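Side-chain contacts in N-acylethanolamine-hydrolyzing acid amidase subunit beta (Caenorhabditis elegans, PDB 6DY3), which probably hydrolyses bioactive fatty acid amides such as N-palmitoylethanolamine to ethanolamine and free fatty acids, as part of an alpha-beta heterodimer made by autocatalytic cleavage: residues A10-H15 with P217-S222; V66-R71 with F94-V99; E101-Y106 with V110-R115; V135-S138 with A144-V147. All blocks are in the same frame, centred on the assembly; numbering follows the deposited sequence.

Contact 1: residues A10-H15 with P217-S222; sequences AGQIIH and PGLPDS
Gln12 and Leu219 meet where the amide end of the glutamine comes to rest against one methyl of the leucine: Gln12 NE2 lies 3.5 Å from Leu219 CD2. The glutamine reaches this far because its chain is stretched out, with CG anti to the backbone N (chi1 -170°) and CD continuing the line. This is a van der Waals touch, not a polar bond, since the amide nitrogen rests on a methyl. Leu219, whose CG lies anti to its own carbonyl carbon, brings CD2 across from the loop. A little further along, Pro217 approaches strand 13-20 with its ring, CD standing 4.2 Å from Ile13 O. That carbonyl does its polar work through a water, which donates to Ile13 O at 2.8 Å and accepts from Gly218 N at 2.9 Å, bridging two backbones whose nearest CA atoms, those of Ile13 and Gly218, are 7.0 Å apart. Ile13 itself turns its side chain to Val5 and Gln7 of strand 2-7 and to Ala127 of the other sheet. The backbone just before the strand is held by Asn8 OD1, which accepts from Gln12 N. Without a direct hydrogen bond between the segments, the loop after strand 209-215 rests on the start of strand 13-20, the middle strand of its sheet, through one water bridge and two loose van der Waals touches, each of a carbon against a polar atom.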
loop_
_atom_site.group_PDB
_atom_site.type_symbol
_atom_site.label_atom_id
_atom_site.label_comp_id
_atom_site.label_asym_id
_atom_site.label_seq_id
_atom_site.Cartn_x
_atom_site.Cartn_y
_atom_site.Cartn_z
ATOM N N ALA B 10 -7.663 -6.616 -25.401
ATOM C CA ALA B 10 -8.693 -7.586 -25.049
ATOM C C ALA B 10 -9.588 -7.120 -23.907
ATOM O O ALA B 10 -10.576 -7.797 -23.608
ATOM C CB ALA B 10 -8.049 -8.921 -24.673
ATOM N N GLY B 11 -9.269 -6.004 -23.254
ATOM C CA GLY B 11 -10.074 -5.515 -22.158
ATOM C C GLY B 11 -9.606 -5.933 -20.779
ATOM O O GLY B 11 -10.234 -5.542 -19.784
ATOM N N GLN B 12 -8.540 -6.719 -20.683
ATOM C CA GLN B 12 -8.018 -7.136 -19.393
ATOM C C GLN B 12 -7.279 -5.983 -18.730
ATOM O O GLN B 12 -6.540 -5.242 -19.386
ATOM C CB GLN B 12 -7.088 -8.337 -19.564
ATOM C CG GLN B 12 -6.693 -8.997 -18.258
ATOM C CD GLN B 12 -5.785 -10.189 -18.456
ATOM O OE1 GLN B 12 -4.706 -10.069 -19.037
ATOM N NE2 GLN B 12 -6.210 -11.347 -17.962
ATOM N N ILE B 13 -7.492 -5.828 -17.426
ATOM C CA ILE B 13 -6.921 -4.733 -16.647
ATOM C C ILE B 13 -5.874 -5.316 -15.705
ATOM O O ILE B 13 -6.176 -6.209 -14.904
ATOM C CB ILE B 13 -8.008 -3.968 -15.878
ATOM C CG1 ILE B 13 -9.027 -3.402 -16.873
ATOM C CG2 ILE B 13 -7.386 -2.855 -15.038
ATOM C CD1 ILE B 13 -10.127 -2.586 -16.254
ATOM N N ILE B 14 -4.646 -4.803 -15.797
ATOM C CA ILE B 14 -3.513 -5.292 -15.022
ATOM C C ILE B 14 -3.036 -4.189 -14.089
ATOM O O ILE B 14 -2.909 -3.029 -14.495
ATOM C CB ILE B 14 -2.361 -5.769 -15.934
ATOM C CG1 ILE B 14 -2.836 -6.905 -16.844
ATOM C CG2 ILE B 14 -1.168 -6.226 -15.106
ATOM C CD1 ILE B 14 -3.360 -6.444 -18.185
ATOM N N HIS B 15 -2.750 -4.563 -12.843
ATOM C CA HIS B 15 -2.314 -3.628 -11.812
ATOM C C HIS B 15 -0.929 -4.052 -11.342
ATOM O O HIS B 15 -0.776 -5.115 -10.728
ATOM C CB HIS B 15 -3.302 -3.602 -10.647
ATOM C CG HIS B 15 -3.034 -2.517 -9.650
ATOM N ND1 HIS B 15 -3.997 -2.052 -8.782
ATOM C CD2 HIS B 15 -1.917 -1.799 -9.389
ATOM C CE1 HIS B 15 -3.485 -1.099 -8.026
ATOM N NE2 HIS B 15 -2.223 -0.926 -8.375
ATOM N N PRO B 217 -7.443 -8.310 -10.922
ATOM C CA PRO B 217 -8.684 -8.684 -10.225
ATOM C C PRO B 217 -9.716 -9.337 -11.126
ATOM O O PRO B 217 -10.559 -10.091 -10.626
ATOM C CB PRO B 217 -9.185 -7.345 -9.664
ATOM C CG PRO B 217 -8.540 -6.306 -10.509
ATOM C CD PRO B 217 -7.207 -6.857 -10.891
ATOM N N GLY B 218 -9.673 -9.092 -12.434
ATOM C CA GLY B 218 -10.655 -9.668 -13.334
ATOM C C GLY B 218 -10.485 -11.149 -13.602
ATOM O O GLY B 218 -11.393 -11.758 -14.179
ATOM N N LEU B 219 -9.356 -11.736 -13.216
ATOM C CA LEU B 219 -9.131 -13.148 -13.472
ATOM C C LEU B 219 -10.150 -13.998 -12.712
ATOM O O LEU B 219 -10.570 -13.643 -11.606
ATOM C CB LEU B 219 -7.720 -13.547 -13.049
ATOM C CG LEU B 219 -6.552 -13.136 -13.950
ATOM C CD1 LEU B 219 -5.246 -13.575 -13.310
ATOM C CD2 LEU B 219 -6.677 -13.709 -15.356
ATOM N N PRO B 220 -10.555 -15.139 -13.273
ATOM C CA PRO B 220 -11.417 -16.054 -12.508
ATOM C C PRO B 220 -10.730 -16.652 -11.292
ATOM O O PRO B 220 -11.419 -17.158 -10.398
ATOM C CB PRO B 220 -11.780 -17.134 -13.534
ATOM C CG PRO B 220 -10.692 -17.078 -14.548
ATOM C CD PRO B 220 -10.277 -15.646 -14.629
ATOM N N ASP B 221 -9.404 -16.613 -11.233
ATOM C CA ASP B 221 -8.632 -17.102 -10.099
ATOM C C ASP B 221 -7.709 -16.007 -9.574
ATOM O O ASP B 221 -6.548 -16.253 -9.233
ATOM C CB ASP B 221 -7.828 -18.341 -10.487
ATOM C CG ASP B 221 -6.884 -18.079 -11.654
ATOM O OD1 ASP B 221 -7.256 -17.310 -12.569
ATOM O OD2 ASP B 221 -5.760 -18.629 -11.646
ATOM N N SER B 222 -8.225 -14.775 -9.504
ATOM C CA SER B 222 -7.388 -13.632 -9.146
ATOM C C SER B 222 -6.727 -13.836 -7.792
ATOM O O SER B 222 -5.568 -13.449 -7.596
ATOM C CB SER B 222 -8.221 -12.349 -9.147
ATOM O OG SER B 222 -9.280 -12.426 -8.211
HETATM O O HOH W 1 -8.772 -6.992 -14.209
#

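Contact 2: residues V66-R71 with F94-V99; sequences VSLNAR and FFIRDV
Ile96 carries this contact from the helix side, sending its two branches to two different residues of strand 64-70. Its CG2 meets Val66 CG1 at 4.0 Å, while its CD1 meets Leu68 CD1, also at 4.0 Å. The branches part because CG2 is anti to the backbone N while CG1 lies beside it (chi1 -54°), and a further bend at chi2 carries CD1 over to the leucine. Val66 and Leu68, two apart on the strand, both turn toward the helix, whereas Ser67 between them turns to the other side, where its OG bonds to Ser3 OG. In the next shell, Phe113 of helix 106-113 packs on both Val66 and Ile96, and Tyr99 of the alpha subunit packs on Leu68. Arg97, on the far side of helix 92-102, forms a salt bridge with Glu77 of the alpha subunit. The strand is also held through its backbone, Leu68 O accepting from Arg17 NH2, of a residue probably important for activity. Wholly apolar and buried, the contact seats a helix on one face of a sheet whose other face, through Ser67 and Asn69, meets Ser3 and Arg17 of the five-stranded sheet, as befits the layered Ntn-hydrolase fold; Leu68 lies about 8 Å, side chain to side chain, from the probable nucleophile Cys1.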
loop_
_atom_site.group_PDB
_atom_site.type_symbol
_atom_site.label_atom_id
_atom_site.label_comp_id
_atom_site.label_asym_id
_atom_site.label_seq_id
_atom_site.Cartn_x
_atom_site.Cartn_y
_atom_site.Cartn_z
ATOM N N VAL B 66 -6.284 -2.335 -5.357
ATOM C CA VAL B 66 -5.929 -0.988 -4.932
ATOM C C VAL B 66 -4.492 -0.979 -4.432
ATOM O O VAL B 66 -4.002 -1.962 -3.869
ATOM C CB VAL B 66 -6.890 -0.460 -3.846
ATOM C CG1 VAL B 66 -6.877 -1.369 -2.642
ATOM C CG2 VAL B 66 -6.512 0.953 -3.453
ATOM N N SER B 67 -3.808 0.140 -4.678
ATOM C CA SER B 67 -2.497 0.411 -4.102
ATOM C C SER B 67 -2.390 1.899 -3.786
ATOM O O SER B 67 -2.920 2.743 -4.515
ATOM C CB SER B 67 -1.354 -0.008 -5.045
ATOM O OG SER B 67 -1.273 0.844 -6.175
ATOM N N LEU B 68 -1.688 2.218 -2.703
ATOM C CA LEU B 68 -1.539 3.596 -2.256
ATOM C C LEU B 68 -0.080 4.021 -2.352
ATOM O O LEU B 68 0.812 3.312 -1.876
ATOM C CB LEU B 68 -2.036 3.769 -0.820
ATOM C CG LEU B 68 -1.974 5.201 -0.293
ATOM C CD1 LEU B 68 -3.263 5.568 0.419
ATOM C CD2 LEU B 68 -0.776 5.368 0.629
ATOM N N ASN B 69 0.153 5.171 -2.981
ATOM C CA ASN B 69 1.461 5.806 -3.023
ATOM C C ASN B 69 1.440 7.042 -2.134
ATOM O O ASN B 69 0.523 7.863 -2.223
ATOM C CB ASN B 69 1.842 6.204 -4.450
ATOM C CG ASN B 69 1.993 5.013 -5.375
ATOM O OD1 ASN B 69 1.641 3.884 -5.020
ATOM N ND2 ASN B 69 2.518 5.261 -6.575
ATOM N N ALA B 70 2.454 7.178 -1.291
ATOM C CA ALA B 70 2.598 8.405 -0.533
ATOM C C ALA B 70 2.888 9.551 -1.489
ATOM O O ALA B 70 3.478 9.364 -2.556
ATOM C CB ALA B 70 3.715 8.273 0.497
ATOM N N ARG B 71 2.445 10.745 -1.109
ATOM C CA ARG B 71 2.586 11.931 -1.942
ATOM C C ARG B 71 3.404 12.948 -1.164
ATOM O O ARG B 71 2.989 13.389 -0.087
ATOM C CB ARG B 71 1.218 12.502 -2.319
ATOM C CG ARG B 71 1.228 13.484 -3.459
ATOM C CD ARG B 71 -0.191 13.903 -3.779
ATOM N NE ARG B 71 -0.262 14.850 -4.883
ATOM C CZ ARG B 71 -1.383 15.443 -5.276
ATOM N NH1 ARG B 71 -2.523 15.185 -4.647
ATOM N NH2 ARG B 71 -1.368 16.292 -6.294
ATOM N N PHE B 94 -5.729 1.604 7.525
ATOM C CA PHE B 94 -6.962 0.982 7.987
ATOM C C PHE B 94 -8.173 1.487 7.220
ATOM O O PHE B 94 -9.167 0.764 7.086
ATOM C CB PHE B 94 -7.118 1.213 9.487
ATOM C CG PHE B 94 -5.981 0.655 10.277
ATOM C CD1 PHE B 94 -4.917 1.456 10.632
ATOM C CD2 PHE B 94 -5.948 -0.694 10.613
ATOM C CE1 PHE B 94 -3.851 0.939 11.337
ATOM C CE2 PHE B 94 -4.879 -1.218 11.321
ATOM C CZ PHE B 94 -3.830 -0.396 11.682
ATOM N N PHE B 95 -8.102 2.704 6.689
ATOM C CA PHE B 95 -9.153 3.161 5.791
ATOM C C PHE B 95 -9.186 2.302 4.535
ATOM O O PHE B 95 -10.261 1.890 4.085
ATOM C CB PHE B 95 -8.934 4.634 5.439
ATOM C CG PHE B 95 -10.035 5.234 4.608
ATOM C CD1 PHE B 95 -11.063 5.924 5.214
ATOM C CD2 PHE B 95 -10.042 5.111 3.235
ATOM C CE1 PHE B 95 -12.078 6.477 4.468
ATOM C CE2 PHE B 95 -11.053 5.659 2.485
ATOM C CZ PHE B 95 -12.074 6.344 3.101
ATOM N N ILE B 96 -8.010 2.010 3.966
ATOM C CA ILE B 96 -7.931 1.157 2.780
ATOM C C ILE B 96 -8.507 -0.222 3.080
ATOM O O ILE B 96 -9.302 -0.766 2.306
ATOM C CB ILE B 96 -6.477 1.053 2.279
ATOM C CG1 ILE B 96 -5.863 2.446 2.048
ATOM C CG2 ILE B 96 -6.406 0.205 1.007
ATOM C CD1 ILE B 96 -6.521 3.247 0.943
ATOM N N ARG B 97 -8.092 -0.819 4.200
ATOM C CA ARG B 97 -8.584 -2.148 4.546
ATOM C C ARG B 97 -10.091 -2.134 4.738
ATOM O O ARG B 97 -10.785 -3.076 4.344
ATOM C CB ARG B 97 -7.884 -2.656 5.805
ATOM C CG ARG B 97 -8.365 -4.015 6.272
ATOM C CD ARG B 97 -7.626 -4.454 7.518
ATOM N NE ARG B 97 -8.270 -5.591 8.170
ATOM C CZ ARG B 97 -7.871 -6.113 9.327
ATOM N NH1 ARG B 97 -6.827 -5.596 9.968
ATOM N NH2 ARG B 97 -8.521 -7.151 9.848
ATOM N N ASP B 98 -10.617 -1.069 5.345
ATOM C CA ASP B 98 -12.057 -0.969 5.550
ATOM C C ASP B 98 -12.797 -0.905 4.222
ATOM O O ASP B 98 -13.902 -1.441 4.091
ATOM C CB ASP B 98 -12.373 0.258 6.404
ATOM C CG ASP B 98 -13.851 0.409 6.686
ATOM O OD1 ASP B 98 -14.362 -0.294 7.586
ATOM O OD2 ASP B 98 -14.502 1.237 6.013
ATOM N N VAL B 99 -12.213 -0.239 3.226
ATOM C CA VAL B 99 -12.837 -0.199 1.908
ATOM C C VAL B 99 -12.833 -1.584 1.276
ATOM O O VAL B 99 -13.832 -2.015 0.684
ATOM C CB VAL B 99 -12.130 0.838 1.013
ATOM C CG1 VAL B 99 -12.648 0.766 -0.427
ATOM C CG2 VAL B 99 -12.321 2.235 1.571
#

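Contact 3: residues E101-Y106 with V110-R115; sequences ENQATY and VDAFSR
Val110 lays CG2 over one face of the Tyr106 ring, 3.6 Å from its centroid and 16° off the ring normal, a CH-pi contact. The methyl sits somewhat toward the rim, with Tyr106 CZ its nearest ring atom at 3.5 Å. Both torsions serve the meeting: the tyrosine swings its ring anti to the backbone N (chi1 167°), while CG2 of the valine stands beside its own N. An i to i+4 bond of helix 106-113 joins Val110 N to Tyr106 O at 2.9 Å. One turn later Ser114 OG donates to Val110 O at 2.6 Å. The inner side of this tight part is lined by Val126 and Val135 of the sheet.

The other part is sparse. Gln103, just past the end of helix 92-102 and partly exposed, bends at chi2 and touches CB of the buried Ala112 with only its CG, at 4.1 Å. Its amide takes no part across the segments. The Thr105 side chain caps a backbone N of helix 106-113, and Glu108 OE1 accepts weakly from Thr105 N. The chemistry thus puts the order in the helix's opening turn, with Tyr106 and Val110 both packed on Val126 and Val135, and leaves the link from Gln103 to Ala112 slight, the helices being joined more fully through Phe113, which packs on Phe95, Ile96 and Val99.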
loop_
_atom_site.group_PDB
_atom_site.type_symbol
_atom_site.label_atom_id
_atom_site.label_comp_id
_atom_site.label_asym_id
_atom_site.label_seq_id
_atom_site.Cartn_x
_atom_site.Cartn_y
_atom_site.Cartn_z
ATOM N N GLU B 101 -13.035 -4.305 2.742
ATOM C CA GLU B 101 -13.934 -5.180 3.479
ATOM C C GLU B 101 -15.405 -4.861 3.248
ATOM O O GLU B 101 -16.231 -5.778 3.280
ATOM C CB GLU B 101 -13.626 -5.102 4.977
ATOM C CG GLU B 101 -14.355 -6.140 5.819
ATOM C CD GLU B 101 -13.782 -6.263 7.221
ATOM O OE1 GLU B 101 -12.565 -6.507 7.355
ATOM O OE2 GLU B 101 -14.550 -6.120 8.191
ATOM N N ASN B 102 -15.752 -3.593 2.999
ATOM C CA ASN B 102 -17.142 -3.160 2.940
ATOM C C ASN B 102 -17.596 -2.637 1.582
ATOM O O ASN B 102 -18.796 -2.402 1.407
ATOM C CB ASN B 102 -17.394 -2.071 3.995
ATOM C CG ASN B 102 -17.094 -2.546 5.401
ATOM O OD1 ASN B 102 -17.445 -3.664 5.778
ATOM N ND2 ASN B 102 -16.403 -1.715 6.171
ATOM N N GLN B 103 -16.695 -2.427 0.628
ATOM C CA GLN B 103 -17.061 -1.980 -0.712
ATOM C C GLN B 103 -16.825 -3.130 -1.684
ATOM O O GLN B 103 -15.694 -3.602 -1.832
ATOM C CB GLN B 103 -16.266 -0.737 -1.112
ATOM C CG GLN B 103 -16.410 0.425 -0.133
ATOM C CD GLN B 103 -17.858 0.861 0.084
ATOM O OE1 GLN B 103 -18.673 0.859 -0.837
ATOM N NE2 GLN B 103 -18.181 1.227 1.313
ATOM N N ALA B 104 -17.896 -3.580 -2.339
ATOM C CA ALA B 104 -17.856 -4.814 -3.114
ATOM C C ALA B 104 -17.451 -4.618 -4.570
ATOM O O ALA B 104 -16.911 -5.551 -5.176
ATOM C CB ALA B 104 -19.222 -5.498 -3.066
ATOM N N THR B 105 -17.696 -3.447 -5.154
ATOM C CA THR B 105 -17.445 -3.231 -6.571
ATOM C C THR B 105 -16.435 -2.108 -6.778
ATOM O O THR B 105 -16.225 -1.254 -5.913
ATOM C CB THR B 105 -18.744 -2.903 -7.325
ATOM O OG1 THR B 105 -19.322 -1.702 -6.799
ATOM C CG2 THR B 105 -19.737 -4.042 -7.187
ATOM N N TYR B 106 -15.810 -2.125 -7.959
ATOM C CA TYR B 106 -14.864 -1.079 -8.330
ATOM C C TYR B 106 -15.484 0.299 -8.149
ATOM O O TYR B 106 -14.876 1.195 -7.554
ATOM C CB TYR B 106 -14.412 -1.282 -9.779
ATOM C CG TYR B 106 -13.679 -0.107 -10.391
ATOM C CD1 TYR B 106 -12.288 -0.047 -10.378
ATOM C CD2 TYR B 106 -14.370 0.934 -10.995
ATOM C CE1 TYR B 106 -11.612 1.021 -10.940
ATOM C CE2 TYR B 106 -13.701 2.010 -11.559
ATOM C CZ TYR B 106 -12.324 2.049 -11.531
ATOM O OH TYR B 106 -11.653 3.117 -12.096
ATOM N N VAL B 110 -14.089 3.256 -5.659
ATOM C CA VAL B 110 -13.601 4.536 -6.166
ATOM C C VAL B 110 -14.310 5.696 -5.477
ATOM O O VAL B 110 -13.687 6.709 -5.136
ATOM C CB VAL B 110 -13.768 4.600 -7.697
ATOM C CG1 VAL B 110 -13.413 5.988 -8.226
ATOM C CG2 VAL B 110 -12.901 3.547 -8.370
ATOM N N ASP B 111 -15.617 5.574 -5.260
ATOM C CA ASP B 111 -16.338 6.655 -4.597
ATOM C C ASP B 111 -15.910 6.798 -3.142
ATOM O O ASP B 111 -15.760 7.919 -2.641
ATOM C CB ASP B 111 -17.845 6.416 -4.700
ATOM C CG ASP B 111 -18.369 6.629 -6.110
ATOM O OD1 ASP B 111 -17.779 7.454 -6.840
ATOM O OD2 ASP B 111 -19.364 5.973 -6.490
ATOM N N ALA B 112 -15.677 5.675 -2.457
ATOM C CA ALA B 112 -15.235 5.730 -1.067
ATOM C C ALA B 112 -13.903 6.457 -0.948
ATOM O O ALA B 112 -13.706 7.259 -0.027
ATOM C CB ALA B 112 -15.133 4.318 -0.495
ATOM N N PHE B 113 -12.980 6.192 -1.874
ATOM C CA PHE B 113 -11.679 6.847 -1.881
ATOM C C PHE B 113 -11.759 8.305 -2.320
ATOM O O PHE B 113 -10.786 9.042 -2.126
ATOM C CB PHE B 113 -10.709 6.094 -2.807
ATOM C CG PHE B 113 -10.327 4.713 -2.320
ATOM C CD1 PHE B 113 -10.001 4.487 -0.994
ATOM C CD2 PHE B 113 -10.294 3.642 -3.198
ATOM C CE1 PHE B 113 -9.650 3.226 -0.554
ATOM C CE2 PHE B 113 -9.945 2.377 -2.760
ATOM C CZ PHE B 113 -9.621 2.173 -1.436
ATOM N N SER B 114 -12.872 8.734 -2.915
ATOM C CA SER B 114 -13.022 10.090 -3.431
ATOM C C SER B 114 -13.803 11.016 -2.507
ATOM O O SER B 114 -14.002 12.184 -2.856
ATOM C CB SER B 114 -13.714 10.055 -4.795
ATOM O OG SER B 114 -13.017 9.208 -5.686
ATOM N N ARG B 115 -14.261 10.537 -1.353
ATOM C CA ARG B 115 -15.077 11.373 -0.483
ATOM C C ARG B 115 -14.289 12.587 -0.008
ATOM O O ARG B 115 -13.095 12.498 0.293
ATOM C CB ARG B 115 -15.574 10.568 0.717
ATOM C CG ARG B 115 -16.721 9.628 0.402
ATOM C CD ARG B 115 -17.394 9.147 1.685
ATOM N NE ARG B 115 -16.496 8.326 2.505
ATOM C CZ ARG B 115 -16.559 6.997 2.611
ATOM N NH1 ARG B 115 -17.488 6.296 1.962
ATOM N NH2 ARG B 115 -15.686 6.359 3.383
#

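Contact 4: residues V135-S138 with A144-V147; sequences VVIS and AANV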
loop_
_atom_site.group_PDB
_atom_site.type_symbol
_atom_site.label_atom_id
_atom_site.label_comp_id
_atom_site.label_asym_id
_atom_site.label_seq_id
_atom_site.Cartn_x
_atom_site.Cartn_y
_atom_site.Cartn_z
ATOM N N VAL B 135 -8.140 3.990 -12.471
ATOM C CA VAL B 135 -8.121 5.396 -12.093
ATOM C C VAL B 135 -6.978 5.662 -11.123
ATOM O O VAL B 135 -6.617 4.813 -10.304
ATOM C CB VAL B 135 -9.462 5.829 -11.460
ATOM C CG1 VAL B 135 -9.700 5.097 -10.135
ATOM C CG2 VAL B 135 -9.492 7.335 -11.258
ATOM N N VAL B 136 -6.407 6.856 -11.231
ATOM C CA VAL B 136 -5.526 7.406 -10.210
ATOM C C VAL B 136 -6.330 8.439 -9.441
ATOM O O VAL B 136 -6.866 9.381 -10.035
ATOM C CB VAL B 136 -4.261 8.031 -10.821
ATOM C CG1 VAL B 136 -3.479 8.795 -9.768
ATOM C CG2 VAL B 136 -3.386 6.956 -11.438
ATOM N N ILE B 137 -6.448 8.246 -8.131
ATOM C CA ILE B 137 -7.136 9.190 -7.258
ATOM C C ILE B 137 -6.080 10.017 -6.539
ATOM O O ILE B 137 -5.243 9.476 -5.807
ATOM C CB ILE B 137 -8.052 8.471 -6.258
ATOM C CG1 ILE B 137 -9.112 7.659 -7.008
ATOM C CG2 ILE B 137 -8.690 9.478 -5.295
ATOM C CD1 ILE B 137 -9.955 6.765 -6.122
ATOM N N SER B 138 -6.121 11.327 -6.741
ATOM C CA SER B 138 -5.167 12.240 -6.127
ATOM C C SER B 138 -5.811 12.846 -4.888
ATOM O O SER B 138 -6.712 13.683 -4.996
ATOM C CB SER B 138 -4.751 13.331 -7.109
ATOM O OG SER B 138 -4.212 12.754 -8.281
ATOM N N ALA B 144 -9.633 17.423 -0.483
ATOM C CA ALA B 144 -10.202 17.274 -1.812
ATOM C C ALA B 144 -9.523 16.129 -2.551
ATOM O O ALA B 144 -8.431 15.682 -2.188
ATOM C CB ALA B 144 -10.063 18.572 -2.611
ATOM N N ALA B 145 -10.194 15.646 -3.594
ATOM C CA ALA B 145 -9.664 14.569 -4.409
ATOM C C ALA B 145 -9.968 14.833 -5.877
ATOM O O ALA B 145 -11.012 15.390 -6.225
ATOM C CB ALA B 145 -10.248 13.218 -3.990
ATOM N N ASN B 146 -9.035 14.424 -6.735
ATOM C CA ASN B 146 -9.210 14.457 -8.179
ATOM C C ASN B 146 -9.025 13.053 -8.734
ATOM O O ASN B 146 -8.245 12.256 -8.206
ATOM C CB ASN B 146 -8.223 15.418 -8.840
ATOM C CG ASN B 146 -8.404 16.846 -8.375
ATOM O OD1 ASN B 146 -7.441 17.518 -8.002
ATOM N ND2 ASN B 146 -9.648 17.320 -8.388
ATOM N N VAL B 147 -9.757 12.754 -9.804
ATOM C CA VAL B 147 -9.727 11.443 -10.440
ATOM C C VAL B 147 -9.222 11.589 -11.867
ATOM O O VAL B 147 -9.532 12.571 -12.551
ATOM C CB VAL B 147 -11.117 10.777 -10.419
ATOM C CG1 VAL B 147 -11.542 10.496 -8.985
ATOM C CG2 VAL B 147 -12.140 11.649 -11.125
#
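Asn146 O takes the shortest bond of this hairpin, from Ser138 N at 2.7 Å, almost straight at 171°. The return bond runs from Asn146 N to Ser138 O at 3.0 Å. Together they make Ser138 and Asn146 an antiparallel hydrogen-bonded pair. Asn146 O also receives a CA-H contact from Ile137 CA at 3.4 Å, so one carbonyl serves two neighbouring residues of the facing strand. The next pair, Ile137 with Val147, is non-hydrogen-bonded, and the strand axes run at 162° to each other.

Side chains sort onto the two faces. On the apolar one, Val135 CG2, anti to its backbone N, comes up to Val147 CB at 3.9 Å on the diagonal. Ile137 touches both of its neighbours across the gap: CG1 reaches Val147 CG1 at 4.2 Å, and CG2 reaches Ala145 CB at 4.3 Å. The other face holds Ser138 and Asn146, whose CB atoms stand 4.4 Å apart; the asparagine turns its OD1 to Asn140 ND2, so its OD1 is used within the hairpin loop.

Strand 145-149 is the outermost strand of its seven-stranded sheet within this chain, while strand 134-139 pairs on its other edge with strand 122-127 through Val135 and Ile137. Helix 106-113 lies over the apolar face, with Val110 and Phe113 packed on Ile137, and Tyr123 of strand 122-127 lies beside Ser138 and Val136.

Overall arrangement
From the N terminus, residues 10-15 open contact 1, which closes only at 217-222; its loop encloses almost the whole chain, and the other three contacts nest inside it. Those three follow in series, none crossing another: contact 2 joins strand 64-70 to helix 92-102, contact 3 links the end of that helix to helix 106-113, and contact 4 closes the hairpin 134-149. Contacts 1 and 2 meet where His15 NE2 probably bonds to Ser67 OG, bridging the two sheets. Phe113 is shared ground, packing on Ile96 and Val99 of contact 2 and Ile137 of contact 4, so helices 92-102 and 106-113 share one apolar interface with the seven-stranded sheet.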